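Local coordinates for protein teicoplanin pseudoaglycone deacetylase ORF2 (Actinoplanes teichomyceticus, PDB 3DFM) that is probably a zinc-dependent deacetylase of the PIG-L family, hydrolysing the linear amide of an N-acylated sugar on teicoplanin pseudoaglycone, at residues Ala36-Tyr41 with Leu86-Arg91; Leu151-Ala156 with Arg183-Leu188; Gly93-Ser98 with Gly134-Asp139; His60-Leu65 with Gln232-Asn237. All coordinates share one frame; numbering follows the deposited sequence.

In the fold
Contacts 1 and 2 lie in one mixed sheet, with centres about 15 Å apart: contact 1 joins the edge strand 89-92 to 37-42, and contact 2 joins 151-155 to 182-185 beyond strand 9-14. Contact 3 touches contact 1 through Tyr41 and ties the loop after strand 89-92 to helix 126-147. Along the chain contact 1 closes first, then contact 3, then contact 2. Contact 4 opens before contact 1 closes and spans contacts 2 and 3, its centre about 24 Å from each of theirs. Contacts 2, 3 and 4 lie near two zinc sites that share His16, one completed by Asp19 and His164, the other by Asp97 and Asp163, so sheet and loops probably frame the metal pocket.

Contact 1 of 4, residues Ala36-Tyr41 with Leu86-Arg91; sequences ANVLVY and LRVAHR. With ZN (zinc ion), chain D.
Arg91 reaches across its strand partner, its CB 4.1 Å from Leu39 CD1 and its CG 4.0 Å from Tyr41 CD1. With CG anti to the backbone N (chi1 -172°) and the chain extended from CG to NE, the arm runs past the Tyr41 ring, the guanidinium turned almost perpendicular to it, and at the tip NH1 makes a salt bridge to Glu146 on helix 126-147. That helix also packs on Leu39 and Tyr41, covering this face of the sheet. Beneath the side chains the backbones pair in parallel, Val40 N to Ala89 O at 2.9 Å and Arg91 N to Val40 O at 3.0 Å, preceded by a weak bond from Ala89 N to Val38 O. Parallel neighbours joined through helices 54-62 and 71-86 form a beta-alpha-beta crossover in the Rossmann-like sheet, where 89-92 is one of the two edge strands. On the other face Val88 fits between two valines: CG1 is 3.7 Å from Val38 CG1, and CG2 is 3.9 Å from Val40 CG2. Helices 19-33 and 71-86 cover that side, Leu83 touching Val40, Val88 and His90. His90 lies on the same face as Val40, and its NE2 binds a zinc ion at 2.2 Å.

Contact 2 of 4, residues Leu151-Ala156 with Arg183-Leu188; sequences LVVTCA and RLWEDL. With ZN (zinc ion), chain E.
The indole of Trp185 lies over the backbone of Thr154 and Cys155. Cys155 CA makes a CH-pi contact 3.7 Å from the centroid of the five-membered ring, and Thr154 O lies 3.4 Å above the ring plane, offset toward its rim. Val153 CG1 meets Trp185 CE3 at 3.4 Å. This covering follows from chi1 of 64°, which sets CG between the backbone N and the carbonyl carbon. Without the indole, as with an alanine here, the Cys155 backbone would probably lose its cover and a gap would open beside Val153. Next come the last two of four backbone bonds between the parallel strands: Trp185 N to Thr154 O, 2.8 Å, then Ala156 N to Trp185 O, 3.1 Å. On the other face Thr154 CG2 and Leu184 CD2 lie side by side, a tight 3.5 Å apart. Asp187 brings OD1 to 3.3 Å from Cys155 CB, and the same oxygen is hydrogen-bonded to ND1 of the zinc ligand His164, as a second-shell residue. Glu186 OE2 binds another zinc ion, with His250. Strand 151-155, helix 162-177 and strand 182-185 form a beta-alpha-beta unit of the Rossmann-like sheet, whose strand ends border the metal site.

Contact 3 of 4, residues Gly93-Ser98 with Gly134-Asp139; sequences GRFLDS and GEVADD. With ZN (zinc ion), chain C; SO4 (sulfate ion), chain H.
Arg94 grips Asp139 side-on: NE bonds OD2 of Asp139 at 2.9 Å, on its syn side, and NH2 meets OD1 of Asp139 at 3.3 Å, from above the carboxylate plane. The two planes are 56° apart, a skewed pairing. NH2 also forms a salt bridge with Glu135 OE1, at a doubtfully short 2.5 Å. Glu135, one helical turn before Asp139, bends at chi2 (-100°) to bring its carboxylate to the guanidinium edge. Arg94 has CG between the backbone N and the carbonyl carbon (chi1 72°) and is extended from there, a course that lays it along Phe95: CG lies over one ring face, and the guanidinium covers Phe95 CE1. Val136 CG2 meets the opposite ring face, 3.7 Å from its centroid, as a CH-pi contact. The phenyl group is thus sandwiched between the arginine and helix 126-147, and the salt-bridge network joins this helix to the loop after strand 89-92. A leucine in place of Asp139 would probably leave Arg94 with Glu135 alone among the acids of this network and its NE without a mate. Three residues after Arg94, Asp97 OD1 binds zinc at 1.9 Å, with His16 and Asp163. O2 of a sulfate, probably from the crystallisation liquor, binds the same zinc at 2.1 Å and accepts a hydrogen bond from Ser98 OG, 2.8 Å.

Contact 4 of 4, residues His60-Leu65 with Gln232-Asn237; sequences HTIWGL and QMVLLN
Gln232 sets its amide nitrogen over the indole of Trp63, NE2 lying 3.4 Å above the ring plane and offset toward the rim, nearest CD1. The chain bends at chi2 (-45°), which carries the amide back to the ring, and the two planes stand 72° apart. Met233, a selenomethionine, contributes its backbone O, which accepts Asn237 N in the short helix 233-237. Val234 follows, CB 4.2 Å from Ile62 O, with a loose apolar touch of CG1 on Ile62 CG2 at 4.5 Å. The Leu235 side chain crosses that of Ile62 at about a right angle, CD1 4.0 Å from Ile62 CG2, while CD2 lies at the edge of the Trp63 ring, 4.2 Å from NE1. Helix 54-62 ends here in a Schellman motif, with Gly64 as C-prime and Leu65 N bonded to His60 O at 2.7 Å. The side chain of Trp63 is about 5 Å from that of the zinc ligand Asp97, consistent with a place beside the metal pocket. Arg75 of helix 71-86 adds a cation-pi contact to Trp63 and touches Gln232, and Arg246 of helix 243-254 bonds Leu236 O, so helix 71-86 adjoins the Trp63-Gln232 side and helix 243-254 the end of helix 233-237.

Contact 1 of 4, residues Ala36-Tyr41 with Leu86-Arg91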
loop_
_atom_site.group_PDB
_atom_site.type_symbol
_atom_site.label_atom_id
_atom_site.label_comp_id
_atom_site.label_asym_id
_atom_site.label_seq_id
_atom_site.Cartn_x
_atom_site.Cartn_y
_atom_site.Cartn_z
ATOM N N ALA A 36 20.164 -5.068 -4.927
ATOM C CA ALA A 36 19.773 -4.006 -4.005
ATOM C C ALA A 36 19.350 -4.604 -2.671
ATOM O O ALA A 36 18.891 -5.745 -2.627
ATOM C CB ALA A 36 18.657 -3.175 -4.599
ATOM N N ASN A 37 19.554 -3.844 -1.593
ATOM C CA ASN A 37 19.018 -4.149 -0.264
ATOM C C ASN A 37 17.587 -3.599 -0.253
ATOM O O ASN A 37 17.384 -2.388 -0.358
ATOM C CB ASN A 37 19.873 -3.434 0.793
ATOM C CG ASN A 37 19.637 -3.934 2.229
ATOM O OD1 ASN A 37 18.584 -4.484 2.576
ATOM N ND2 ASN A 37 20.640 -3.707 3.088
ATOM N N VAL A 38 16.601 -4.483 -0.158
ATOM C CA VAL A 38 15.194 -4.071 -0.274
ATOM C C VAL A 38 14.450 -4.345 1.014
ATOM O O VAL A 38 14.553 -5.431 1.569
ATOM C CB VAL A 38 14.463 -4.808 -1.432
ATOM C CG1 VAL A 38 13.009 -4.303 -1.579
ATOM C CG2 VAL A 38 15.230 -4.654 -2.759
ATOM N N LEU A 39 13.701 -3.355 1.489
ATOM C CA LEU A 39 12.857 -3.523 2.668
ATOM C C LEU A 39 11.443 -3.023 2.390
ATOM O O LEU A 39 11.277 -1.902 1.929
ATOM C CB LEU A 39 13.451 -2.762 3.854
ATOM C CG LEU A 39 12.650 -2.814 5.156
ATOM C CD1 LEU A 39 12.533 -4.244 5.688
ATOM C CD2 LEU A 39 13.275 -1.913 6.197
ATOM N N VAL A 40 10.441 -3.865 2.652
ATOM C CA VAL A 40 9.024 -3.476 2.494
ATOM C C VAL A 40 8.372 -3.326 3.871
ATOM O O VAL A 40 8.043 -4.308 4.533
ATOM C CB VAL A 40 8.214 -4.483 1.639
ATOM C CG1 VAL A 40 6.761 -3.998 1.465
ATOM C CG2 VAL A 40 8.869 -4.706 0.272
ATOM N N TYR A 41 8.210 -2.078 4.285
ATOM C CA TYR A 41 7.599 -1.719 5.548
ATOM C C TYR A 41 6.128 -1.404 5.282
ATOM O O TYR A 41 5.816 -0.598 4.405
ATOM C CB TYR A 41 8.320 -0.495 6.139
ATOM C CG TYR A 41 7.572 0.239 7.239
ATOM C CD1 TYR A 41 7.303 -0.379 8.461
ATOM C CD2 TYR A 41 7.132 1.548 7.055
ATOM C CE1 TYR A 41 6.612 0.291 9.485
ATOM C CE2 TYR A 41 6.436 2.231 8.064
ATOM C CZ TYR A 41 6.176 1.592 9.274
ATOM O OH TYR A 41 5.489 2.243 10.279
ATOM N N LEU A 86 9.260 -12.892 -3.315
ATOM C CA LEU A 86 9.998 -11.894 -4.111
ATOM C C LEU A 86 11.460 -11.747 -3.675
ATOM O O LEU A 86 12.238 -11.026 -4.316
ATOM C CB LEU A 86 9.313 -10.522 -4.020
ATOM C CG LEU A 86 7.856 -10.457 -4.493
ATOM C CD1 LEU A 86 7.301 -9.048 -4.331
ATOM C CD2 LEU A 86 7.758 -10.934 -5.937
ATOM N N ARG A 87 11.806 -12.424 -2.582
ATOM C CA ARG A 87 13.160 -12.433 -1.994
ATOM C C ARG A 87 13.535 -11.089 -1.385
ATOM O O ARG A 87 14.663 -10.628 -1.510
ATOM C CB ARG A 87 14.203 -12.964 -2.995
ATOM C CG ARG A 87 13.716 -14.267 -3.666
ATOM C CD ARG A 87 14.744 -14.909 -4.560
ATOM N NE ARG A 87 15.791 -15.580 -3.791
ATOM C CZ ARG A 87 16.599 -16.516 -4.288
ATOM N NH1 ARG A 87 16.479 -16.905 -5.560
ATOM N NH2 ARG A 87 17.523 -17.074 -3.513
ATOM N N VAL A 88 12.571 -10.460 -0.721
ATOM C CA VAL A 88 12.802 -9.159 -0.089
ATOM C C VAL A 88 12.351 -9.203 1.364
ATOM O O VAL A 88 11.491 -10.000 1.720
ATOM C CB VAL A 88 12.079 -7.988 -0.829
ATOM C CG1 VAL A 88 12.493 -7.938 -2.308
ATOM C CG2 VAL A 88 10.590 -8.120 -0.695
ATOM N N ALA A 89 12.934 -8.335 2.185
ATOM C CA ALA A 89 12.647 -8.296 3.608
ATOM C C ALA A 89 11.349 -7.545 3.880
ATOM O O ALA A 89 10.909 -6.740 3.061
ATOM C CB ALA A 89 13.791 -7.612 4.340
ATOM N N HIS A 90 10.789 -7.789 5.065
ATOM C CA HIS A 90 9.571 -7.151 5.534
ATOM C C HIS A 90 9.769 -6.498 6.891
ATOM O O HIS A 90 10.643 -6.902 7.679
ATOM C CB HIS A 90 8.449 -8.178 5.683
ATOM C CG HIS A 90 8.687 -9.192 6.754
ATOM N ND1 HIS A 90 9.456 -10.321 6.554
ATOM C CD2 HIS A 90 8.246 -9.261 8.035
ATOM C CE1 HIS A 90 9.496 -11.028 7.669
ATOM N NE2 HIS A 90 8.760 -10.416 8.576
ATOM N N ARG A 91 8.917 -5.518 7.169
ATOM C CA ARG A 91 8.829 -4.903 8.486
ATOM C C ARG A 91 7.377 -4.496 8.719
ATOM O O ARG A 91 6.832 -3.739 7.934
ATOM C CB ARG A 91 9.734 -3.680 8.568
ATOM C CG ARG A 91 9.846 -3.105 9.980
ATOM C CD ARG A 91 10.944 -2.046 10.067
ATOM N NE ARG A 91 10.917 -1.331 11.348
ATOM C CZ ARG A 91 12.013 -0.921 11.988
ATOM N NH1 ARG A 91 13.217 -1.173 11.480
ATOM N NH2 ARG A 91 11.915 -0.264 13.137
HETATM ZN ZN ZN D . 8.979 -10.783 10.739
#

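Contact 2 of 4, residues Leu151-Ala156 with Arg183-Leu188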
loop_
_atom_site.group_PDB
_atom_site.type_symbol
_atom_site.label_atom_id
_atom_site.label_comp_id
_atom_site.label_asym_id
_atom_site.label_seq_id
_atom_site.Cartn_x
_atom_site.Cartn_y
_atom_site.Cartn_z
ATOM N N LEU A 151 16.591 5.267 -1.867
ATOM C CA LEU A 151 15.331 5.607 -2.514
ATOM C C LEU A 151 14.156 5.038 -1.712
ATOM O O LEU A 151 14.217 3.905 -1.240
ATOM C CB LEU A 151 15.293 5.056 -3.939
ATOM C CG LEU A 151 13.946 5.164 -4.672
ATOM C CD1 LEU A 151 13.605 6.611 -4.936
ATOM C CD2 LEU A 151 13.924 4.351 -5.973
ATOM N N VAL A 152 13.104 5.837 -1.549
ATOM C CA VAL A 152 11.866 5.368 -0.937
ATOM C C VAL A 152 10.839 5.294 -2.068
ATOM O O VAL A 152 10.767 6.201 -2.899
ATOM C CB VAL A 152 11.357 6.351 0.161
ATOM C CG1 VAL A 152 9.863 6.111 0.504
ATOM C CG2 VAL A 152 12.204 6.257 1.411
ATOM N N VAL A 153 10.041 4.229 -2.092
ATOM C CA VAL A 153 8.882 4.178 -2.985
ATOM C C VAL A 153 7.640 3.910 -2.135
ATOM O O VAL A 153 7.682 3.118 -1.199
ATOM C CB VAL A 153 9.023 3.104 -4.096
ATOM C CG1 VAL A 153 7.823 3.173 -5.069
ATOM C CG2 VAL A 153 10.317 3.297 -4.880
ATOM N N THR A 154 6.550 4.607 -2.439
ATOM C CA THR A 154 5.299 4.399 -1.715
ATOM C C THR A 154 4.119 4.635 -2.683
ATOM O O THR A 154 4.342 4.768 -3.882
ATOM C CB THR A 154 5.228 5.262 -0.410
ATOM O OG1 THR A 154 4.175 4.777 0.431
ATOM C CG2 THR A 154 5.004 6.715 -0.723
ATOM N N CYS A 155 2.891 4.645 -2.173
ATOM C CA CYS A 155 1.690 4.671 -3.034
ATOM C C CYS A 155 1.286 6.081 -3.451
ATOM O O CYS A 155 1.400 7.010 -2.668
ATOM C CB CYS A 155 0.510 4.015 -2.298
ATOM S SG CYS A 155 0.060 4.808 -0.746
ATOM N N ALA A 156 0.773 6.235 -4.667
ATOM C CA ALA A 156 0.236 7.515 -5.112
ATOM C C ALA A 156 -1.119 7.825 -4.460
ATOM O O ALA A 156 -1.550 8.983 -4.421
ATOM C CB ALA A 156 0.131 7.536 -6.644
ATOM N N ARG A 183 9.612 8.119 -4.828
ATOM C CA ARG A 183 8.812 7.871 -6.013
ATOM C C ARG A 183 7.469 7.310 -5.547
ATOM O O ARG A 183 7.395 6.677 -4.490
ATOM C CB ARG A 183 9.504 6.862 -6.945
ATOM C CG ARG A 183 10.775 7.368 -7.619
ATOM C CD ARG A 183 11.269 6.407 -8.711
ATOM N NE ARG A 183 10.392 6.436 -9.888
ATOM C CZ ARG A 183 10.539 7.281 -10.904
ATOM N NH1 ARG A 183 11.526 8.171 -10.885
ATOM N NH2 ARG A 183 9.697 7.255 -11.930
ATOM N N LEU A 184 6.419 7.529 -6.334
ATOM C CA LEU A 184 5.118 6.922 -6.032
ATOM C C LEU A 184 4.751 5.902 -7.109
ATOM O O LEU A 184 4.906 6.179 -8.287
ATOM C CB LEU A 184 4.010 7.977 -5.888
ATOM C CG LEU A 184 4.292 9.158 -4.946
ATOM C CD1 LEU A 184 3.148 10.153 -4.977
ATOM C CD2 LEU A 184 4.578 8.717 -3.515
ATOM N N TRP A 185 4.271 4.733 -6.688
ATOM C CA TRP A 185 3.756 3.724 -7.603
ATOM C C TRP A 185 2.278 3.963 -7.900
ATOM O O TRP A 185 1.571 4.587 -7.119
ATOM C CB TRP A 185 3.969 2.307 -7.056
ATOM C CG TRP A 185 3.240 1.925 -5.768
ATOM C CD1 TRP A 185 1.874 1.877 -5.554
ATOM C CD2 TRP A 185 3.851 1.463 -4.559
ATOM N NE1 TRP A 185 1.616 1.453 -4.270
ATOM C CE2 TRP A 185 2.813 1.182 -3.643
ATOM C CE3 TRP A 185 5.186 1.264 -4.157
ATOM C CZ2 TRP A 185 3.066 0.716 -2.341
ATOM C CZ3 TRP A 185 5.436 0.806 -2.853
ATOM C CH2 TRP A 185 4.380 0.543 -1.963
ATOM N N GLU A 186 1.830 3.465 -9.045
ATOM C CA GLU A 186 0.429 3.520 -9.403
ATOM C C GLU A 186 -0.294 2.420 -8.640
ATOM O O GLU A 186 0.016 1.237 -8.824
ATOM C CB GLU A 186 0.290 3.305 -10.907
ATOM C CG GLU A 186 -1.143 3.295 -11.391
ATOM C CD GLU A 186 -1.250 2.988 -12.878
ATOM O OE1 GLU A 186 -0.499 2.120 -13.386
ATOM O OE2 GLU A 186 -2.100 3.616 -13.531
ATOM N N ASP A 187 -1.246 2.810 -7.792
ATOM C CA ASP A 187 -1.981 1.854 -6.940
ATOM C C ASP A 187 -2.760 0.833 -7.766
ATOM O O ASP A 187 -3.597 1.212 -8.592
ATOM C CB ASP A 187 -2.961 2.579 -6.010
ATOM C CG ASP A 187 -2.309 3.706 -5.213
ATOM O OD1 ASP A 187 -2.304 3.635 -3.966
ATOM O OD2 ASP A 187 -1.795 4.651 -5.837
ATOM N N LEU A 188 -2.496 -0.455 -7.536
ATOM C CA LEU A 188 -3.251 -1.523 -8.205
ATOM C C LEU A 188 -3.946 -2.430 -7.195
ATOM O O LEU A 188 -3.412 -2.661 -6.104
ATOM C CB LEU A 188 -2.337 -2.342 -9.119
ATOM C CG LEU A 188 -1.648 -1.640 -10.286
ATOM C CD1 LEU A 188 -0.690 -2.619 -10.963
ATOM C CD2 LEU A 188 -2.646 -1.070 -11.275
HETATM ZN ZN ZN E . -2.069 3.225 -15.529
HETATM O O HOH W 1 -0.470 5.009 -16.328
#

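Contact 3 of 4, residues Gly93-Ser98 with Gly134-Asp139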
loop_
_atom_site.group_PDB
_atom_site.type_symbol
_atom_site.label_atom_id
_atom_site.label_comp_id
_atom_site.label_asym_id
_atom_site.label_seq_id
_atom_site.Cartn_x
_atom_site.Cartn_y
_atom_site.Cartn_z
ATOM N N GLY A 93 4.541 -2.543 10.671
ATOM C CA GLY A 93 4.253 -1.400 11.508
ATOM C C GLY A 93 3.220 -1.595 12.593
ATOM O O GLY A 93 2.435 -2.564 12.586
ATOM N N ARG A 94 3.175 -0.617 13.487
ATOM C CA ARG A 94 2.298 -0.642 14.657
ATOM C C ARG A 94 0.885 -0.055 14.451
ATOM O O ARG A 94 0.055 -0.155 15.354
ATOM C CB ARG A 94 2.967 0.136 15.790
ATOM C CG ARG A 94 2.975 1.647 15.538
ATOM C CD ARG A 94 3.597 2.368 16.690
ATOM N NE ARG A 94 3.958 3.752 16.386
ATOM C CZ ARG A 94 3.245 4.825 16.723
ATOM N NH1 ARG A 94 2.068 4.707 17.340
ATOM N NH2 ARG A 94 3.704 6.023 16.404
ATOM N N PHE A 95 0.634 0.596 13.315
ATOM C CA PHE A 95 -0.589 1.400 13.142
ATOM C C PHE A 95 -1.779 0.523 12.837
ATOM O O PHE A 95 -1.668 -0.415 12.059
ATOM C CB PHE A 95 -0.385 2.495 12.085
ATOM C CG PHE A 95 0.712 3.442 12.447
ATOM C CD1 PHE A 95 0.462 4.503 13.316
ATOM C CD2 PHE A 95 2.018 3.230 11.986
ATOM C CE1 PHE A 95 1.494 5.367 13.703
ATOM C CE2 PHE A 95 3.049 4.080 12.366
ATOM C CZ PHE A 95 2.784 5.149 13.226
ATOM N N LEU A 96 -2.903 0.812 13.487
ATOM C CA LEU A 96 -4.103 -0.011 13.355
ATOM C C LEU A 96 -4.856 0.353 12.090
ATOM O O LEU A 96 -5.147 1.523 11.839
ATOM C CB LEU A 96 -5.010 0.137 14.583
ATOM C CG LEU A 96 -4.524 -0.351 15.950
ATOM C CD1 LEU A 96 -5.507 0.047 17.056
ATOM C CD2 LEU A 96 -4.293 -1.852 15.934
ATOM N N ASP A 97 -5.174 -0.653 11.283
ATOM C CA ASP A 97 -5.944 -0.403 10.073
ATOM C C ASP A 97 -7.288 0.261 10.403
ATOM O O ASP A 97 -7.774 0.139 11.527
ATOM C CB ASP A 97 -6.166 -1.697 9.300
ATOM C CG ASP A 97 -6.581 -1.440 7.874
ATOM O OD1 ASP A 97 -6.394 -0.295 7.409
ATOM O OD2 ASP A 97 -7.106 -2.359 7.229
ATOM N N SER A 98 -7.871 0.947 9.421
ATOM C CA SER A 98 -9.116 1.712 9.594
ATOM C C SER A 98 -10.237 0.987 10.384
ATOM O O SER A 98 -10.912 1.614 11.211
ATOM C CB SER A 98 -9.646 2.174 8.234
ATOM O OG SER A 98 -10.142 1.054 7.518
ATOM N N GLY A 134 1.293 12.584 11.407
ATOM C CA GLY A 134 2.492 12.915 12.227
ATOM C C GLY A 134 3.197 11.726 12.874
ATOM O O GLY A 134 4.435 11.627 12.852
ATOM N N GLU A 135 2.415 10.826 13.462
ATOM C CA GLU A 135 2.941 9.601 14.063
ATOM C C GLU A 135 3.554 8.647 13.044
ATOM O O GLU A 135 4.651 8.102 13.275
ATOM C CB GLU A 135 1.851 8.887 14.869
ATOM C CG GLU A 135 1.396 9.663 16.108
ATOM C CD GLU A 135 2.026 9.150 17.399
ATOM O OE1 GLU A 135 2.666 8.078 17.378
ATOM O OE2 GLU A 135 1.870 9.812 18.456
ATOM N N VAL A 136 2.858 8.431 11.925
ATOM C CA VAL A 136 3.411 7.631 10.826
ATOM C C VAL A 136 4.721 8.228 10.306
ATOM O O VAL A 136 5.690 7.500 10.111
ATOM C CB VAL A 136 2.421 7.437 9.654
ATOM C CG1 VAL A 136 3.074 6.616 8.541
ATOM C CG2 VAL A 136 1.101 6.752 10.139
ATOM N N ALA A 137 4.724 9.538 10.056
ATOM C CA ALA A 137 5.928 10.255 9.629
ATOM C C ALA A 137 7.103 10.037 10.606
ATOM O O ALA A 137 8.229 9.811 10.180
ATOM C CB ALA A 137 5.617 11.770 9.453
ATOM N N ASP A 138 6.813 10.104 11.907
ATOM C CA ASP A 138 7.762 9.826 12.992
ATOM C C ASP A 138 8.395 8.446 12.823
ATOM O O ASP A 138 9.610 8.312 12.804
ATOM C CB ASP A 138 7.017 9.818 14.322
ATOM C CG ASP A 138 7.240 11.060 15.129
ATOM O OD1 ASP A 138 6.848 12.152 14.677
ATOM O OD2 ASP A 138 7.790 10.936 16.248
ATOM N N ASP A 139 7.548 7.428 12.676
ATOM C CA ASP A 139 8.015 6.056 12.482
ATOM C C ASP A 139 8.845 5.885 11.206
ATOM O O ASP A 139 9.869 5.187 11.213
ATOM C CB ASP A 139 6.834 5.089 12.514
ATOM C CG ASP A 139 6.380 4.772 13.922
ATOM O OD1 ASP A 139 6.576 5.602 14.836
ATOM O OD2 ASP A 139 5.817 3.682 14.120
HETATM ZN ZN ZN C . -6.771 0.576 5.785
HETATM S S SO4 H . -9.232 -1.215 4.676
HETATM O O1 SO4 H . -10.007 -1.991 5.631
HETATM O O2 SO4 H . -8.734 -0.056 5.346
HETATM O O3 SO4 H . -8.252 -2.153 4.153
HETATM O O4 SO4 H . -10.094 -0.751 3.616
#

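Contact 4 of 4, residues His60-Leu65 with Gln232-Asn237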
loop_
_atom_site.group_PDB
_atom_site.type_symbol
_atom_site.label_atom_id
_atom_site.label_comp_id
_atom_site.label_asym_id
_atom_site.label_seq_id
_atom_site.Cartn_x
_atom_site.Cartn_y
_atom_site.Cartn_z
ATOM N N HIS A 60 -13.524 -9.645 8.264
ATOM C CA HIS A 60 -12.819 -10.885 8.563
ATOM C C HIS A 60 -13.491 -12.092 7.895
ATOM O O HIS A 60 -12.802 -13.033 7.475
ATOM C CB HIS A 60 -12.670 -11.112 10.071
ATOM C CG HIS A 60 -11.832 -10.081 10.768
ATOM N ND1 HIS A 60 -11.760 -9.987 12.141
ATOM C CD2 HIS A 60 -11.030 -9.101 10.284
ATOM C CE1 HIS A 60 -10.956 -8.992 12.474
ATOM N NE2 HIS A 60 -10.497 -8.442 11.367
ATOM N N THR A 61 -14.823 -12.055 7.802
ATOM C CA THR A 61 -15.593 -13.088 7.094
ATOM C C THR A 61 -15.347 -13.022 5.577
ATOM O O THR A 61 -15.179 -14.054 4.927
ATOM C CB THR A 61 -17.116 -13.002 7.422
ATOM O OG1 THR A 61 -17.303 -13.029 8.843
ATOM C CG2 THR A 61 -17.883 -14.181 6.813
ATOM N N ILE A 62 -15.302 -11.812 5.020
ATOM C CA ILE A 62 -14.981 -11.633 3.600
ATOM C C ILE A 62 -13.560 -12.111 3.288
ATOM O O ILE A 62 -13.284 -12.531 2.158
ATOM C CB ILE A 62 -15.174 -10.175 3.152
ATOM C CG1 ILE A 62 -16.646 -9.782 3.267
ATOM C CG2 ILE A 62 -14.670 -9.954 1.715
ATOM C CD1 ILE A 62 -16.980 -8.530 2.526
ATOM N N TRP A 63 -12.678 -12.064 4.296
ATOM C CA TRP A 63 -11.292 -12.548 4.165
ATOM C C TRP A 63 -11.164 -14.042 4.437
ATOM O O TRP A 63 -10.055 -14.582 4.465
ATOM C CB TRP A 63 -10.328 -11.784 5.088
ATOM C CG TRP A 63 -10.268 -10.300 4.864
ATOM C CD1 TRP A 63 -10.667 -9.620 3.758
ATOM C CD2 TRP A 63 -9.732 -9.322 5.765
ATOM N NE1 TRP A 63 -10.446 -8.275 3.922
ATOM C CE2 TRP A 63 -9.870 -8.065 5.148
ATOM C CE3 TRP A 63 -9.166 -9.387 7.042
ATOM C CZ2 TRP A 63 -9.459 -6.874 5.761
ATOM C CZ3 TRP A 63 -8.753 -8.189 7.657
ATOM C CH2 TRP A 63 -8.903 -6.960 7.013
ATOM N N GLY A 64 -12.303 -14.708 4.634
ATOM C CA GLY A 64 -12.326 -16.145 4.891
ATOM C C GLY A 64 -11.915 -16.547 6.295
ATOM O O GLY A 64 -11.366 -17.635 6.503
ATOM N N LEU A 65 -12.200 -15.687 7.268
ATOM C CA LEU A 65 -11.827 -15.957 8.656
ATOM C C LEU A 65 -13.052 -15.933 9.575
ATOM O O LEU A 65 -14.078 -15.365 9.227
ATOM C CB LEU A 65 -10.784 -14.926 9.135
ATOM C CG LEU A 65 -9.466 -14.776 8.362
ATOM C CD1 LEU A 65 -8.766 -13.469 8.721
ATOM C CD2 LEU A 65 -8.535 -15.960 8.595
ATOM N N GLN A 232 -7.296 -12.249 0.432
ATOM C CA GLN A 232 -7.676 -11.122 -0.423
ATOM C C GLN A 232 -8.206 -11.526 -1.799
ATOM O O GLN A 232 -8.738 -10.687 -2.513
ATOM C CB GLN A 232 -6.510 -10.126 -0.578
ATOM C CG GLN A 232 -6.029 -9.493 0.735
ATOM C CD GLN A 232 -7.175 -9.013 1.622
ATOM O OE1 GLN A 232 -7.813 -7.994 1.341
ATOM N NE2 GLN A 232 -7.439 -9.749 2.702
HETATM N N MSE A 233 -8.078 -12.802 -2.162
HETATM C CA MSE A 233 -8.457 -13.244 -3.515
HETATM C C MSE A 233 -9.908 -12.927 -3.879
HETATM O O MSE A 233 -10.183 -12.548 -5.009
HETATM C CB MSE A 233 -8.140 -14.729 -3.761
HETATM C CG MSE A 233 -6.636 -15.065 -4.002
HETATM SE SE MSE A 233 -5.593 -13.944 -5.270
HETATM C CE MSE A 233 -4.839 -12.669 -4.001
ATOM N N VAL A 234 -10.824 -13.057 -2.926
ATOM C CA VAL A 234 -12.232 -12.728 -3.172
ATOM C C VAL A 234 -12.409 -11.229 -3.422
ATOM O O VAL A 234 -13.127 -10.822 -4.336
ATOM C CB VAL A 234 -13.153 -13.227 -2.022
ATOM C CG1 VAL A 234 -14.481 -12.472 -1.995
ATOM C CG2 VAL A 234 -13.389 -14.729 -2.149
ATOM N N LEU A 235 -11.719 -10.416 -2.628
ATOM C CA LEU A 235 -11.791 -8.966 -2.751
ATOM C C LEU A 235 -11.104 -8.456 -4.021
ATOM O O LEU A 235 -11.534 -7.461 -4.608
ATOM C CB LEU A 235 -11.183 -8.310 -1.507
ATOM C CG LEU A 235 -11.752 -6.976 -1.015
ATOM C CD1 LEU A 235 -13.221 -7.094 -0.609
ATOM C CD2 LEU A 235 -10.924 -6.440 0.146
ATOM N N LEU A 236 -10.042 -9.142 -4.441
ATOM C CA LEU A 236 -9.230 -8.718 -5.584
ATOM C C LEU A 236 -9.726 -9.247 -6.931
ATOM O O LEU A 236 -9.757 -8.505 -7.910
ATOM C CB LEU A 236 -7.758 -9.096 -5.381
ATOM C CG LEU A 236 -7.003 -8.390 -4.249
ATOM C CD1 LEU A 236 -5.672 -9.068 -3.978
ATOM C CD2 LEU A 236 -6.806 -6.923 -4.557
ATOM N N ASN A 237 -10.090 -10.525 -6.993
ATOM C CA ASN A 237 -10.617 -11.090 -8.236
ATOM C C ASN A 237 -11.973 -10.496 -8.599
ATOM O O ASN A 237 -12.346 -10.448 -9.773
ATOM C CB ASN A 237 -10.686 -12.611 -8.171
ATOM C CG ASN A 237 -9.354 -13.263 -8.474
ATOM O OD1 ASN A 237 -8.751 -13.025 -9.527
ATOM N ND2 ASN A 237 -8.891 -14.104 -7.557
#